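Local atomic coordinates of 2-c-methyl-d-erythritol 4-phosphate cytidylyltransferase (Streptococcus pneumoniae, PDB entry 2VSH), a protein that catalyses the transfer of the cytidylyl group of CTP to D-ribitol 5-phosphate, giving CDP-ribitol for the synthesis of teichoic acid precursors. Residues V137-A143 with Y166-Q172; H112-F118 with S216-I220; K40-E44 with I119-Q125. One frame throughout, in Å; residues are numbered along the deposited sequence.

Contact 1 of 3, residues V137-A143 with Y166-Q172; sequences VDTVVEA and YQGQTPQ
T139 and P171 meet where two antiparallel strands of the central sheet are thrown out of step by a beta bulge: D138 pairs with Q172, but V140 pairs with G168. The carbonyl O of P171 is gripped twice by T139. T139 N meets P171 O at 3.0 Å, nearly in line with the C=O bond though the N-H is bent (144°). With chi1 at -47°, T139 OG1 lies beside that N and reaches the same P171 O at 2.7 Å, tilted 26° out of the carbonyl plane; N127 of helix 121-133 bonds this hydroxyl too. Past the bulge V141 and Q167 exchange both backbone bonds. On one face the V141 side chain lies alongside Q167 and crosses Q169 at about a right angle, its CG2 3.7 Å from Q169 NE2. That amide is held by E214 and N217, with a weak bond to Q167 OE1. On the opposite face V140 CG2 packs at 3.7 Å against CD2 of the Y166 ring, whose edge meets V141 O. Y166 also pairs with a strand of the second subunit, carrying the sheet across the interface. Both T139 bonds satisfy the buried P171 carbonyl and hold the bulge next to the cis peptide that precedes P171.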
# COMPACT_ATOMS: atom_id res chain seq x y z
N VAL A 137 -2.99 6.29 20.46
CA VAL A 137 -2.12 5.24 19.93
C VAL A 137 -2.59 4.91 18.52
O VAL A 137 -3.78 4.80 18.28
CB VAL A 137 -2.19 3.93 20.79
CG1 VAL A 137 -1.13 2.90 20.32
CG2 VAL A 137 -2.01 4.24 22.26
N ASP A 138 -1.65 4.77 17.60
CA ASP A 138 -1.97 4.39 16.25
C ASP A 138 -1.18 3.12 15.98
O ASP A 138 0.03 3.09 16.18
CB ASP A 138 -1.52 5.50 15.29
CG ASP A 138 -2.19 5.43 13.94
OD1 ASP A 138 -2.99 4.51 13.69
OD2 ASP A 138 -1.90 6.33 13.11
N THR A 139 -1.86 2.09 15.51
CA THR A 139 -1.19 0.84 15.16
C THR A 139 -0.67 0.92 13.74
O THR A 139 -1.43 1.11 12.78
CB THR A 139 -2.11 -0.38 15.34
OG1 THR A 139 -2.76 -0.32 16.60
CG2 THR A 139 -1.30 -1.65 15.32
N VAL A 140 0.64 0.75 13.61
CA VAL A 140 1.31 0.89 12.34
C VAL A 140 2.32 -0.23 12.08
O VAL A 140 2.75 -0.92 13.01
CB VAL A 140 2.04 2.26 12.22
CG1 VAL A 140 1.09 3.42 12.50
CG2 VAL A 140 3.25 2.31 13.18
N VAL A 141 2.69 -0.39 10.81
CA VAL A 141 3.82 -1.21 10.39
C VAL A 141 4.74 -0.35 9.51
O VAL A 141 4.30 0.67 8.98
CB VAL A 141 3.38 -2.48 9.60
CG1 VAL A 141 2.71 -3.48 10.52
CG2 VAL A 141 2.47 -2.13 8.43
N GLU A 142 5.99 -0.76 9.35
CA GLU A 142 6.87 -0.08 8.40
C GLU A 142 6.28 -0.13 7.00
O GLU A 142 5.83 -1.18 6.55
CB GLU A 142 8.26 -0.70 8.39
CG GLU A 142 9.04 -0.47 9.67
CD GLU A 142 10.44 -1.05 9.64
OE1 GLU A 142 10.91 -1.47 8.55
OE2 GLU A 142 11.09 -1.08 10.71
N ALA A 143 6.27 1.02 6.33
CA ALA A 143 5.79 1.12 4.96
C ALA A 143 6.75 0.38 4.04
O ALA A 143 7.96 0.53 4.16
CB ALA A 143 5.64 2.57 4.54
N TYR A 166 5.29 4.89 7.68
CA TYR A 166 4.65 3.71 8.25
C TYR A 166 3.31 3.55 7.56
O TYR A 166 2.70 4.54 7.15
CB TYR A 166 4.44 3.90 9.76
CG TYR A 166 5.74 3.96 10.54
CD1 TYR A 166 6.44 5.16 10.69
CD2 TYR A 166 6.28 2.81 11.12
CE1 TYR A 166 7.64 5.21 11.39
CE2 TYR A 166 7.47 2.85 11.84
CZ TYR A 166 8.14 4.06 11.97
OH TYR A 166 9.33 4.11 12.67
N GLN A 167 2.89 2.30 7.38
CA GLN A 167 1.53 2.03 6.92
C GLN A 167 0.61 2.03 8.15
O GLN A 167 0.84 1.30 9.12
CB GLN A 167 1.44 0.69 6.19
CG GLN A 167 0.02 0.23 5.89
CD GLN A 167 -0.07 -1.26 5.58
OE1 GLN A 167 -0.64 -2.04 6.36
NE2 GLN A 167 0.50 -1.66 4.45
N GLY A 168 -0.42 2.88 8.09
CA GLY A 168 -1.37 3.02 9.18
C GLY A 168 -2.34 1.87 9.18
O GLY A 168 -2.89 1.52 8.14
N GLN A 169 -2.55 1.27 10.35
CA GLN A 169 -3.52 0.21 10.50
C GLN A 169 -4.49 0.63 11.59
O GLN A 169 -4.54 1.80 11.95
CB GLN A 169 -2.84 -1.11 10.86
CG GLN A 169 -1.73 -1.55 9.90
CD GLN A 169 -1.17 -2.93 10.25
OE1 GLN A 169 -1.09 -3.31 11.43
NE2 GLN A 169 -0.80 -3.69 9.23
N THR A 170 -5.26 -0.32 12.11
CA THR A 170 -5.96 -0.13 13.37
C THR A 170 -5.61 -1.33 14.27
O THR A 170 -5.15 -2.34 13.75
CB THR A 170 -7.49 0.11 13.20
OG1 THR A 170 -8.18 -1.10 12.85
CG2 THR A 170 -7.78 1.22 12.16
N PRO A 171 -5.83 -1.23 15.60
CA PRO A 171 -6.47 -0.17 16.42
C PRO A 171 -5.91 1.25 16.42
O PRO A 171 -4.74 1.50 16.11
CB PRO A 171 -6.44 -0.75 17.84
CG PRO A 171 -6.38 -2.20 17.68
CD PRO A 171 -5.49 -2.40 16.44
N GLN A 172 -6.80 2.18 16.75
CA GLN A 172 -6.46 3.53 17.14
C GLN A 172 -7.17 3.75 18.47
O GLN A 172 -8.39 3.57 18.58
CB GLN A 172 -6.93 4.53 16.08
CG GLN A 172 -6.32 4.27 14.71
CD GLN A 172 -6.70 5.29 13.64
OE1 GLN A 172 -5.87 5.66 12.82
NE2 GLN A 172 -7.95 5.74 13.65

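Contact 2 of 3, residues H112-F118 with S216-I220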
# COMPACT_ATOMS: atom_id res chain seq x y z
N HIS A 112 -11.32 0.01 16.03
CA HIS A 112 -10.76 -0.98 15.11
C HIS A 112 -11.72 -1.26 13.96
O HIS A 112 -12.94 -1.35 14.18
CB HIS A 112 -10.43 -2.28 15.88
CG HIS A 112 -9.71 -3.31 15.06
ND1 HIS A 112 -8.42 -3.13 14.62
CD2 HIS A 112 -10.11 -4.52 14.59
CE1 HIS A 112 -8.05 -4.20 13.92
NE2 HIS A 112 -9.06 -5.04 13.87
N ASP A 113 -11.19 -1.39 12.75
CA ASP A 113 -11.98 -1.72 11.55
C ASP A 113 -12.63 -3.09 11.68
O ASP A 113 -11.95 -4.05 12.03
CB ASP A 113 -11.07 -1.78 10.32
CG ASP A 113 -10.48 -0.44 9.94
OD1 ASP A 113 -11.11 0.61 10.20
OD2 ASP A 113 -9.38 -0.43 9.36
N SER A 114 -13.91 -3.20 11.32
CA SER A 114 -14.59 -4.51 11.29
C SER A 114 -13.94 -5.50 10.34
O SER A 114 -13.99 -6.70 10.58
CB SER A 114 -16.06 -4.36 10.92
OG SER A 114 -16.16 -3.84 9.61
N VAL A 115 -13.37 -4.98 9.24
CA VAL A 115 -12.77 -5.83 8.20
C VAL A 115 -11.29 -6.13 8.41
O VAL A 115 -10.56 -6.51 7.47
CB VAL A 115 -13.00 -5.26 6.79
CG1 VAL A 115 -14.47 -5.39 6.39
CG2 VAL A 115 -12.48 -3.79 6.70
N ARG A 116 -10.85 -5.96 9.64
CA ARG A 116 -9.52 -6.39 10.05
C ARG A 116 -9.62 -7.54 11.06
O ARG A 116 -9.37 -7.35 12.25
CB ARG A 116 -8.74 -5.22 10.64
CG ARG A 116 -8.16 -4.25 9.60
CD ARG A 116 -7.21 -3.27 10.25
NE ARG A 116 -6.99 -2.10 9.39
CZ ARG A 116 -5.96 -1.94 8.56
NH1 ARG A 116 -5.04 -2.87 8.44
NH2 ARG A 116 -5.87 -0.83 7.84
N PRO A 117 -10.00 -8.75 10.58
CA PRO A 117 -10.23 -9.87 11.52
C PRO A 117 -8.97 -10.50 12.11
O PRO A 117 -9.08 -11.35 13.02
CB PRO A 117 -10.99 -10.89 10.66
CG PRO A 117 -10.57 -10.61 9.26
CD PRO A 117 -10.21 -9.14 9.18
N PHE A 118 -7.78 -10.11 11.63
CA PHE A 118 -6.54 -10.77 12.06
C PHE A 118 -5.80 -10.03 13.16
O PHE A 118 -4.62 -10.30 13.43
CB PHE A 118 -5.62 -11.04 10.88
CG PHE A 118 -6.26 -11.87 9.80
CD1 PHE A 118 -6.57 -13.21 10.03
CD2 PHE A 118 -6.57 -11.31 8.57
CE1 PHE A 118 -7.20 -13.98 9.04
CE2 PHE A 118 -7.18 -12.08 7.57
CZ PHE A 118 -7.49 -13.41 7.81
N SER A 216 0.17 -9.17 8.57
CA SER A 216 -1.01 -10.03 8.50
C SER A 216 -2.29 -9.32 8.97
O SER A 216 -3.38 -9.81 8.72
CB SER A 216 -0.79 -11.29 9.34
OG SER A 216 -0.65 -10.92 10.71
N ASN A 217 -2.17 -8.17 9.64
CA ASN A 217 -3.36 -7.37 10.04
C ASN A 217 -4.05 -6.74 8.81
O ASN A 217 -4.33 -5.53 8.77
CB ASN A 217 -2.98 -6.33 11.11
CG ASN A 217 -4.19 -5.60 11.72
OD1 ASN A 217 -5.32 -6.09 11.73
ND2 ASN A 217 -3.92 -4.43 12.29
N LEU A 218 -4.35 -7.60 7.83
CA LEU A 218 -4.98 -7.24 6.56
C LEU A 218 -6.33 -6.54 6.75
O LEU A 218 -7.13 -6.93 7.59
CB LEU A 218 -5.17 -8.51 5.70
CG LEU A 218 -5.89 -8.47 4.35
CD1 LEU A 218 -5.07 -7.77 3.26
CD2 LEU A 218 -6.25 -9.87 3.87
N LYS A 219 -6.56 -5.50 5.95
CA LYS A 219 -7.86 -4.87 5.82
C LYS A 219 -8.56 -5.48 4.60
O LYS A 219 -8.05 -5.41 3.49
CB LYS A 219 -7.71 -3.36 5.66
CG LYS A 219 -9.02 -2.61 5.74
CD LYS A 219 -8.86 -1.11 5.59
CE LYS A 219 -10.10 -0.42 6.13
NZ LYS A 219 -10.10 1.01 5.77
N ILE A 220 -9.71 -6.11 4.82
CA ILE A 220 -10.39 -6.81 3.72
C ILE A 220 -11.31 -5.82 3.02
O ILE A 220 -12.43 -5.59 3.46
CB ILE A 220 -11.14 -8.09 4.18
CG1 ILE A 220 -10.17 -9.03 4.91
CG2 ILE A 220 -11.80 -8.79 2.99
CD1 ILE A 220 -10.85 -10.12 5.73
O HOH W 1 -8.19 1.39 8.24
O HOH W 2 -6.80 -7.95 10.11
O HOH W 3 -2.21 -9.68 12.72
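At the C-terminal end of strand 108-113 in this GT-A-type cytidylyltransferase, a type I turn from D113 to R116 carries S114, assigned to the CTP site, and the loop 216-220 packs against it. R116 is the centre. Its chain is extended, and the edge of its guanidinium meets three partners: R116 NE reaches D113 OD2 at 2.9 Å on the anti side of the carboxylate, R116 NH1 runs to N217 O at 2.8 Å almost in line with that carbonyl, and NH2 meets a water that K219 NZ shares. K219 CB sits 3.7 Å above the middle of one face of the R116 guanidinium. K219 runs on, extended, across D113 at about a right angle; its NZ stays 3.9 Å from D113 OD2, a long salt bridge. D113 OD1 bonds R86, another CTP-site residue. Further along, I220 N donates to V115 O at 2.8 Å, and I220 CD1 rests on P117. A second water links F118 N with N217 OD1 and L218 O, while N217 ND2 donates to T170 O and Q169 OE1. R116, K219 and R86 thus gather round the D113 carboxylate, and the two in-plane bonds of R116 hold its guanidinium flat and set its rotation.

Contact 3 of 3, residues K40-E44 with I119-Q125; sequences KFVLE and ITLRMIQ
The phenyl ring of F41 takes the tip of I124 on one face: I124 CD1 stands 4.0 Å from the ring centroid and 12° off the normal, a CH-pi contact. I119 CD1 comes in obliquely, 3.5 Å from F41 CZ. This is packing on one side of the central sheet of the GT-A fold, the end of helix 33-42 and the loop that follows it lying against the start of helix 121-133. The ring also reaches A5 and I7 of strand 3-9, V110 of strand 108-113 and I50 of strand 50-54, so it lies in the layer between helices and sheet.

I124 serves both neighbours. Its CG1 lies beside the backbone N with chi1 at -66°, and from there I124 CD1 extends over the F41 ring and to within 3.5 Å of K40 O, while CG2 slides past E44 CG. L121 CD2 covers K40 O from another helical position and also approaches E44. Next to them the methylenes of K40 pass I119 in the opposite direction, K40 CB 3.7 Å from I119 CG2. The lysine bends at chi2 and chi4, and its NZ ends on P117 O. I119 O is buried against K40 CG, CD and CE and finds no polar partner in the model.

T120 is the N-cap of helix 121-133, its OG1 accepting from M123 N. One turn further on lies the polar end of the contact. The E44 chain bends at chi2, and its carboxylate stands almost perpendicular to the Q125 amide. E44 OE1 is held by S46 OG. The other oxygen, E44 OE2, offers the syn lone pair to Q125 NE2 at 2.8 Å, with an N-H...O angle of 169° and the acceptor in the amide plane.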
# COMPACT_ATOMS: atom_id res chain seq x y z
N LYS A 40 -12.08 -11.69 18.47
CA LYS A 40 -10.75 -11.34 18.94
C LYS A 40 -10.77 -10.43 20.16
O LYS A 40 -9.79 -10.39 20.90
CB LYS A 40 -9.92 -10.67 17.83
CG LYS A 40 -9.67 -11.49 16.57
CD LYS A 40 -8.90 -12.77 16.85
CE LYS A 40 -8.42 -13.38 15.57
NZ LYS A 40 -9.56 -13.91 14.75
N PHE A 41 -11.88 -9.70 20.37
CA PHE A 41 -12.03 -8.77 21.51
C PHE A 41 -12.74 -9.35 22.74
O PHE A 41 -12.52 -8.87 23.86
CB PHE A 41 -12.75 -7.49 21.09
CG PHE A 41 -11.88 -6.51 20.33
CD1 PHE A 41 -11.19 -5.51 21.01
CD2 PHE A 41 -11.75 -6.60 18.94
CE1 PHE A 41 -10.40 -4.59 20.32
CE2 PHE A 41 -10.95 -5.68 18.23
CZ PHE A 41 -10.27 -4.68 18.92
N VAL A 42 -13.59 -10.36 22.54
CA VAL A 42 -14.34 -11.00 23.63
C VAL A 42 -13.49 -11.71 24.68
O VAL A 42 -13.91 -11.82 25.84
CB VAL A 42 -15.46 -12.01 23.14
CG1 VAL A 42 -16.42 -11.35 22.16
CG2 VAL A 42 -14.87 -13.32 22.59
N LEU A 43 -12.32 -12.21 24.30
CA LEU A 43 -11.48 -12.91 25.28
C LEU A 43 -10.71 -11.98 26.18
O LEU A 43 -10.31 -12.38 27.28
CB LEU A 43 -10.48 -13.86 24.62
CG LEU A 43 -10.89 -15.26 24.23
CD1 LEU A 43 -9.65 -15.94 23.70
CD2 LEU A 43 -11.47 -16.01 25.43
N GLU A 44 -10.49 -10.76 25.71
CA GLU A 44 -9.66 -9.81 26.44
C GLU A 44 -10.32 -9.45 27.77
O GLU A 44 -11.34 -8.76 27.79
CB GLU A 44 -9.36 -8.57 25.59
CG GLU A 44 -8.61 -7.46 26.34
CD GLU A 44 -7.38 -7.97 27.06
OE1 GLU A 44 -7.19 -7.61 28.23
OE2 GLU A 44 -6.62 -8.75 26.45
N ILE A 119 -6.50 -9.10 13.81
CA ILE A 119 -5.97 -8.42 14.99
C ILE A 119 -5.73 -9.49 16.05
O ILE A 119 -6.44 -10.49 16.10
CB ILE A 119 -6.97 -7.33 15.50
CG1 ILE A 119 -6.39 -6.53 16.69
CG2 ILE A 119 -8.37 -7.96 15.76
CD1 ILE A 119 -7.31 -5.47 17.25
N THR A 120 -4.72 -9.28 16.90
CA THR A 120 -4.35 -10.23 17.92
C THR A 120 -4.51 -9.57 19.30
O THR A 120 -4.57 -8.34 19.41
CB THR A 120 -2.87 -10.67 17.75
OG1 THR A 120 -2.02 -9.53 17.92
CG2 THR A 120 -2.62 -11.32 16.36
N LEU A 121 -4.57 -10.39 20.35
CA LEU A 121 -4.63 -9.88 21.72
C LEU A 121 -3.38 -9.05 22.03
O LEU A 121 -3.42 -8.09 22.78
CB LEU A 121 -4.75 -11.04 22.73
CG LEU A 121 -6.15 -11.68 22.79
CD1 LEU A 121 -6.12 -12.97 23.62
CD2 LEU A 121 -7.17 -10.70 23.35
N ARG A 122 -2.25 -9.45 21.45
CA ARG A 122 -1.01 -8.72 21.69
C ARG A 122 -1.17 -7.26 21.24
O ARG A 122 -0.77 -6.34 21.95
CB ARG A 122 0.15 -9.40 20.98
CG ARG A 122 1.56 -8.99 21.45
CD ARG A 122 2.02 -7.69 20.79
NE ARG A 122 2.08 -7.77 19.33
CZ ARG A 122 1.98 -6.73 18.51
NH1 ARG A 122 1.80 -5.50 19.00
NH2 ARG A 122 2.03 -6.91 17.20
N MET A 123 -1.76 -7.06 20.06
CA MET A 123 -2.01 -5.73 19.51
C MET A 123 -2.98 -4.93 20.38
O MET A 123 -2.70 -3.77 20.71
CB MET A 123 -2.57 -5.84 18.09
CG MET A 123 -1.54 -6.28 17.06
SD MET A 123 -2.33 -6.69 15.49
CE MET A 123 -1.04 -7.62 14.80
N ILE A 124 -4.10 -5.55 20.75
CA ILE A 124 -5.09 -4.96 21.66
C ILE A 124 -4.44 -4.56 22.97
O ILE A 124 -4.65 -3.46 23.45
CB ILE A 124 -6.23 -5.94 21.95
CG1 ILE A 124 -7.03 -6.21 20.68
CG2 ILE A 124 -7.14 -5.42 23.10
CD1 ILE A 124 -7.77 -7.53 20.68
N GLN A 125 -3.67 -5.48 23.55
CA GLN A 125 -3.02 -5.23 24.82
C GLN A 125 -1.96 -4.11 24.75
O GLN A 125 -1.90 -3.29 25.65
CB GLN A 125 -2.45 -6.54 25.37
CG GLN A 125 -3.55 -7.44 25.95
CD GLN A 125 -3.08 -8.82 26.32
OE1 GLN A 125 -1.88 -9.13 26.27
NE2 GLN A 125 -4.03 -9.69 26.67

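Overall arrangement
From the N terminus, K40-E44 comes first and waits 74 residues for I119-Q125 to close contact 3. Before that, the chain passes H112-F118, which opens contact 2, so contacts 2 and 3 cross. Contact 1 follows in series after contact 3, joining V137-A143 to Y166-Q172 inside the long loop that S216-I220 finally closes. Contact 3 ties two helices together, contact 1 two neighbouring strands, and contact 2 a strand end to the loop before helix 223-232. They touch: T170 hydrogen-bonds both D113 and N217, P171 packs on I119, and H112 packs on F41. Strands 165-175 and 108-113 adjoin in the sheet, linking contacts 1 and 2.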